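Local coordinates for protein glycerate dehydrogenase (Bacillus sp. 5mfcol3.1, PDB 6P2I) that probably reduces acyclic imino acids asymmetrically to amino acids with NADPH, as a member of the D-isomer-specific 2-hydroxyacid dehydrogenase family, at residues A101-V106 against G154-E159; K67-I72 against D77-N82. All blocks are in the same frame, centred on the assembly; numbering follows the deposited sequence.

Contact 1: A101-V106 against G154-E159. With NAP (NADP nicotinamide-adenine-dinucleotide phosphate), chain C.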
# COMPACT_ATOMS: atom_id res chain seq x y z
N ALA A 101 1.40 13.11 -2.03
CA ALA A 101 1.05 12.47 -0.76
C ALA A 101 -0.30 11.77 -0.85
O ALA A 101 -0.44 10.62 -0.42
CB ALA A 101 1.04 13.51 0.37
N VAL A 102 -1.31 12.44 -1.42
CA VAL A 102 -2.64 11.84 -1.46
C VAL A 102 -2.66 10.68 -2.44
O VAL A 102 -3.26 9.63 -2.17
CB VAL A 102 -3.71 12.89 -1.81
CG1 VAL A 102 -5.09 12.24 -1.93
CG2 VAL A 102 -3.73 13.97 -0.72
N ALA A 103 -2.03 10.84 -3.60
CA ALA A 103 -1.98 9.75 -4.57
C ALA A 103 -1.32 8.51 -3.97
O ALA A 103 -1.81 7.39 -4.15
CB ALA A 103 -1.25 10.19 -5.83
N GLU A 104 -0.22 8.69 -3.24
CA GLU A 104 0.39 7.53 -2.58
C GLU A 104 -0.54 6.95 -1.53
O GLU A 104 -0.59 5.73 -1.35
CB GLU A 104 1.74 7.91 -1.97
CG GLU A 104 2.79 8.15 -3.03
CD GLU A 104 4.19 8.38 -2.48
OE1 GLU A 104 4.46 8.03 -1.32
OE2 GLU A 104 5.02 8.93 -3.25
N HIS A 105 -1.31 7.80 -0.84
CA HIS A 105 -2.24 7.30 0.16
C HIS A 105 -3.33 6.45 -0.46
O HIS A 105 -3.83 5.51 0.18
CB HIS A 105 -2.87 8.46 0.92
CG HIS A 105 -3.42 8.08 2.25
ND1 HIS A 105 -2.62 7.89 3.36
CD2 HIS A 105 -4.69 7.89 2.68
CE1 HIS A 105 -3.37 7.61 4.40
NE2 HIS A 105 -4.64 7.60 4.02
N VAL A 106 -3.74 6.77 -1.70
CA VAL A 106 -4.73 5.92 -2.37
C VAL A 106 -4.22 4.49 -2.44
O VAL A 106 -4.95 3.53 -2.17
CB VAL A 106 -5.04 6.47 -3.78
CG1 VAL A 106 -5.83 5.45 -4.59
CG2 VAL A 106 -5.80 7.80 -3.70
N GLY A 154 -6.17 13.16 -9.26
CA GLY A 154 -6.56 12.05 -10.11
C GLY A 154 -5.51 11.70 -11.14
O GLY A 154 -5.21 10.52 -11.37
N GLN A 155 -4.89 12.72 -11.75
CA GLN A 155 -3.85 12.44 -12.74
C GLN A 155 -2.60 11.86 -12.11
O GLN A 155 -1.89 11.07 -12.75
CB GLN A 155 -3.51 13.71 -13.52
CG GLN A 155 -4.57 14.07 -14.54
CD GLN A 155 -4.25 15.36 -15.26
OE1 GLN A 155 -3.13 15.56 -15.72
NE2 GLN A 155 -5.23 16.25 -15.36
N THR A 156 -2.29 12.25 -10.87
CA THR A 156 -1.15 11.65 -10.19
C THR A 156 -1.41 10.18 -9.89
O THR A 156 -0.53 9.33 -10.08
CB THR A 156 -0.81 12.43 -8.91
OG1 THR A 156 -0.66 13.82 -9.22
CG2 THR A 156 0.50 11.94 -8.32
N VAL A 157 -2.63 9.87 -9.44
CA VAL A 157 -3.00 8.47 -9.23
C VAL A 157 -2.91 7.70 -10.54
O VAL A 157 -2.40 6.57 -10.58
CB VAL A 157 -4.41 8.38 -8.62
CG1 VAL A 157 -4.91 6.92 -8.64
CG2 VAL A 157 -4.41 8.92 -7.19
N ALA A 158 -3.38 8.30 -11.63
CA ALA A 158 -3.30 7.63 -12.93
C ALA A 158 -1.86 7.31 -13.31
O ALA A 158 -1.58 6.24 -13.87
CB ALA A 158 -3.97 8.47 -14.01
N GLU A 159 -0.93 8.23 -13.04
CA GLU A 159 0.46 7.97 -13.39
C GLU A 159 0.99 6.75 -12.65
O GLU A 159 1.66 5.90 -13.24
CB GLU A 159 1.34 9.18 -13.05
CG GLU A 159 1.09 10.42 -13.84
CD GLU A 159 2.06 11.51 -13.43
OE1 GLU A 159 3.28 11.24 -13.40
OE2 GLU A 159 1.60 12.63 -13.11
PA NAP C . -8.73 19.49 -9.22
O1A NAP C . -9.62 20.72 -9.20
O2A NAP C . -7.37 19.57 -9.85
O5B NAP C . -9.54 18.32 -9.96
C5B NAP C . -10.93 18.12 -9.72
C4B NAP C . -11.41 17.10 -10.74
O4B NAP C . -12.78 16.82 -10.45
C3B NAP C . -11.37 17.63 -12.17
O3B NAP C . -11.18 16.53 -13.08
C2B NAP C . -12.76 18.17 -12.38
O2B NAP C . -13.15 18.19 -13.75
C1B NAP C . -13.55 17.12 -11.62
N9A NAP C . -14.90 17.59 -11.30
C8A NAP C . -15.24 18.75 -10.71
N7A NAP C . -16.59 18.84 -10.60
C5A NAP C . -17.11 17.73 -11.16
C6A NAP C . -18.46 17.19 -11.38
N6A NAP C . -19.56 17.88 -10.98
N1A NAP C . -18.56 15.99 -11.99
C2A NAP C . -17.48 15.29 -12.39
N3A NAP C . -16.21 15.71 -12.23
C4A NAP C . -15.99 16.91 -11.62
O3 NAP C . -8.69 18.97 -7.69
PN NAP C . -7.54 18.11 -6.97
O1N NAP C . -6.34 18.97 -6.69
O2N NAP C . -7.32 16.82 -7.74
O5D NAP C . -8.26 17.80 -5.57
C5D NAP C . -9.49 17.08 -5.53
C4D NAP C . -10.02 17.01 -4.10
O4D NAP C . -9.13 16.25 -3.30
C3D NAP C . -10.09 18.35 -3.39
O3D NAP C . -11.26 19.10 -3.72
C2D NAP C . -10.04 17.93 -1.92
O2D NAP C . -11.38 17.85 -1.41
C1D NAP C . -9.38 16.55 -1.94
N1N NAP C . -8.12 16.58 -1.17
C2N NAP C . -7.95 15.72 -0.15
C3N NAP C . -6.78 15.73 0.61
C7N NAP C . -6.62 14.77 1.76
O7N NAP C . -5.76 14.99 2.60
N7N NAP C . -7.46 13.73 1.90
C4N NAP C . -5.78 16.65 0.29
C5N NAP C . -5.98 17.54 -0.77
C6N NAP C . -7.17 17.47 -1.49
P2B NAP C . -12.82 19.42 -14.74
O1X NAP C . -13.35 20.67 -14.05
O2X NAP C . -11.32 19.44 -14.87
O3X NAP C . -13.51 19.03 -16.02
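In the Rossmann domain, the helix behind what appears to be a GxGxxG turn, 152-163, sets T156 and V157 against A103 and V106 of helix 99-114. The short axes approach to 8.7 Å and cross at -52°, and every residue that touches is buried; an alanine at the centre of the contact is consistent with that axis distance. A103 makes two of the three side-chain contacts. Its CB, aimed at the opposite helix, touches both T156 CG2, at 3.5 Å, and V157 CG2, at 3.7 Å, the valine methyl lying equally close to A103 CA. The torsion of T156 separates its two branches: with CG2 anti to the backbone N, the methyl faces A103, while OG1 turns back along its own helix to a hydrogen bond with Q152 O. One turn on from A103, V106 meets V157 nearly at a right angle, CG2 to CG2, at 3.9 Å. V157 also rests on I145 and L147 of strand 144-148, so the same side chain joins helix, helix and sheet. The other sides of helix 99-114 do different work. E104 reaches the second subunit, where its OE1 and OE2 accept hydrogen bonds from the backbone N atoms of I140 and R141. V102, next to A103, turns to the cofactor: its CG2 methyl lies 3.5 Å from C4N of the nicotinamide, the ring carbon that carries hydride in such cofactors.

Contact 2: K67-I72 against D77-N82. With DAR (D-arginine), chain D.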
# COMPACT_ATOMS: atom_id res chain seq x y z
N LYS A 67 -9.57 42.05 1.71
CA LYS A 67 -9.53 42.05 0.26
C LYS A 67 -9.13 40.71 -0.35
O LYS A 67 -9.46 40.47 -1.52
CB LYS A 67 -8.57 43.12 -0.26
CG LYS A 67 -9.05 44.56 -0.04
CD LYS A 67 -10.44 44.77 -0.61
CE LYS A 67 -10.43 44.66 -2.13
NZ LYS A 67 -11.80 44.67 -2.72
N TYR A 68 -8.46 39.84 0.39
CA TYR A 68 -7.87 38.63 -0.17
C TYR A 68 -7.87 37.53 0.88
O TYR A 68 -7.35 37.73 1.99
CB TYR A 68 -6.45 38.90 -0.67
CG TYR A 68 -5.78 37.75 -1.41
CD1 TYR A 68 -6.49 36.90 -2.25
CD2 TYR A 68 -4.41 37.55 -1.28
CE1 TYR A 68 -5.84 35.85 -2.94
CE2 TYR A 68 -3.77 36.54 -1.95
CZ TYR A 68 -4.47 35.69 -2.77
OH TYR A 68 -3.77 34.69 -3.42
N LEU A 69 -8.47 36.39 0.53
CA LEU A 69 -8.54 35.23 1.40
C LEU A 69 -7.81 34.08 0.74
O LEU A 69 -8.05 33.78 -0.44
CB LEU A 69 -9.99 34.83 1.67
CG LEU A 69 -10.21 33.57 2.52
CD1 LEU A 69 -9.70 33.79 3.93
CD2 LEU A 69 -11.68 33.20 2.54
N ILE A 70 -6.91 33.44 1.49
CA ILE A 70 -6.17 32.26 1.04
C ILE A 70 -6.60 31.09 1.91
O ILE A 70 -6.49 31.16 3.14
CB ILE A 70 -4.66 32.47 1.15
CG1 ILE A 70 -4.22 33.67 0.30
CG2 ILE A 70 -3.90 31.17 0.79
CD1 ILE A 70 -2.84 34.19 0.67
N THR A 71 -7.08 30.01 1.28
CA THR A 71 -7.23 28.76 2.01
C THR A 71 -5.89 28.05 1.99
O THR A 71 -5.24 27.99 0.94
CB THR A 71 -8.32 27.86 1.40
OG1 THR A 71 -7.96 27.46 0.07
CG2 THR A 71 -9.68 28.58 1.40
N ILE A 72 -5.44 27.59 3.16
CA ILE A 72 -4.22 26.80 3.22
C ILE A 72 -4.46 25.45 2.58
O ILE A 72 -3.51 24.77 2.20
CB ILE A 72 -3.73 26.64 4.67
CG1 ILE A 72 -2.22 26.32 4.70
CG2 ILE A 72 -4.51 25.56 5.39
CD1 ILE A 72 -1.35 27.45 4.18
N ASP A 77 -14.48 24.08 0.08
CA ASP A 77 -15.90 23.81 0.19
C ASP A 77 -16.51 24.37 1.46
O ASP A 77 -17.74 24.42 1.57
CB ASP A 77 -16.16 22.29 0.12
CG ASP A 77 -15.40 21.51 1.18
OD1 ASP A 77 -14.65 22.12 1.97
OD2 ASP A 77 -15.55 20.27 1.23
N TYR A 78 -15.68 24.81 2.41
CA TYR A 78 -16.15 25.40 3.65
C TYR A 78 -16.20 26.92 3.56
O TYR A 78 -16.52 27.59 4.56
CB TYR A 78 -15.26 24.93 4.81
CG TYR A 78 -13.78 25.20 4.62
CD1 TYR A 78 -12.98 24.36 3.84
CD2 TYR A 78 -13.18 26.29 5.23
CE1 TYR A 78 -11.63 24.62 3.68
CE2 TYR A 78 -11.84 26.55 5.09
CZ TYR A 78 -11.07 25.71 4.30
OH TYR A 78 -9.73 25.98 4.16
N ILE A 79 -15.92 27.47 2.38
CA ILE A 79 -15.88 28.91 2.12
C ILE A 79 -16.94 29.23 1.07
O ILE A 79 -16.97 28.58 0.02
CB ILE A 79 -14.49 29.33 1.62
CG1 ILE A 79 -13.41 28.89 2.60
CG2 ILE A 79 -14.42 30.80 1.43
CD1 ILE A 79 -13.51 29.59 3.92
N ASP A 80 -17.77 30.23 1.33
CA ASP A 80 -18.76 30.66 0.33
C ASP A 80 -18.06 31.56 -0.68
O ASP A 80 -18.06 32.79 -0.56
CB ASP A 80 -19.94 31.38 0.99
CG ASP A 80 -21.13 31.53 0.04
OD1 ASP A 80 -22.29 31.41 0.51
OD2 ASP A 80 -20.92 31.77 -1.17
N VAL A 81 -17.47 30.94 -1.70
CA VAL A 81 -16.66 31.68 -2.66
C VAL A 81 -17.51 32.63 -3.49
O VAL A 81 -17.09 33.75 -3.81
CB VAL A 81 -15.86 30.72 -3.55
CG1 VAL A 81 -14.77 30.05 -2.75
CG2 VAL A 81 -16.78 29.68 -4.18
N ASN A 82 -18.73 32.21 -3.85
CA ASN A 82 -19.61 33.10 -4.60
C ASN A 82 -19.95 34.35 -3.79
O ASN A 82 -20.00 35.45 -4.35
CB ASN A 82 -20.89 32.36 -5.00
CG ASN A 82 -20.61 31.24 -5.98
OD1 ASN A 82 -19.83 31.40 -6.92
ND2 ASN A 82 -21.26 30.10 -5.78
N DAR D . -8.83 18.84 2.97
CA DAR D . -7.51 18.69 2.36
CB DAR D . -6.41 18.54 3.42
CG DAR D . -6.27 19.76 4.34
CD DAR D . -4.94 19.76 5.08
NE DAR D . -4.66 20.95 5.88
CZ DAR D . -3.59 21.71 5.63
NH1 DAR D . -3.03 21.70 4.42
NH2 DAR D . -3.07 22.49 6.58
C DAR D . -7.24 19.83 1.39
O DAR D . -6.09 20.25 1.17
OXT DAR D . -8.20 20.32 0.81
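T71, the last residue of strand 68-71, meets Y78 and I79 where the chain returns toward helix 81-86, in the first connection of a beta-alpha-beta unit that ends in strand 90-92. Followed outward from CB, T71 first meets the phenol oxygen of Y78, its CB lying 3.6 Å from Y78 OH. From there the side chain forks: at chi1 64° the hydroxyl sits between the backbone N and the carbonyl carbon, and OG1 bonds to T73 O in the loop just beyond the strand. The other branch, CG2, stays within 3.8 Å of the same Y78 OH and also reaches I79 CG1 at 3.9 Å, T71 sliding by both partners in the opposite direction to theirs.

Y78 brings its phenol up to the strand's end, where OH is hydrogen-bonded to T73 OG1. Its own neighbours touch the ring on one face and at the edge: I79 CG1 stands 3.6 Å above the face, offset toward the rim, and D77 OD1 lies at the edge in the ring plane. Two residues back along the strand, L69 CD2 meets I79 CG2 tip to tip at 3.8 Å, and L84 of helix 81-86 touches both side chains.

Past T71 the chain enters the D-arginine pocket, where I72 CG2 lies 3.6 Å from NH2 of the ligand. D77, on the returning arm, forms a salt bridge with R229, another pocket residue. Across the two segments the L69-I79 and T71-I79 pairs are aliphatic, and Y78 OH against the T71 carbons is the exception. The polar ends of T71 and Y78 are satisfied by T73, between the two segments, so what meets across the contact is methyl and methylene carbon plus the phenol oxygen.

In the fold
The contacts belong to two different domains that flank the bound NADP and D-arginine, probably the active site, as in this family. Contact 1 lies in the Rossmann domain with its seven-stranded parallel sheet, contact 2 in the domain built on the five-stranded parallel sheet. Their centres are 25 Å apart on opposite sides of the chain's centre, and their nearest atoms stay about 11 Å apart. The ligands bridge that gap: segment 101-106 meets the nicotinamide, segment 67-72 the guanidinium end of D-arginine, and C4N of the cofactor lies 3.4 Å from CA of the amino acid. That spacing is consistent with hydride transfer between them. The side chain of Y78 in contact 2 is about 8 Å from the NADP.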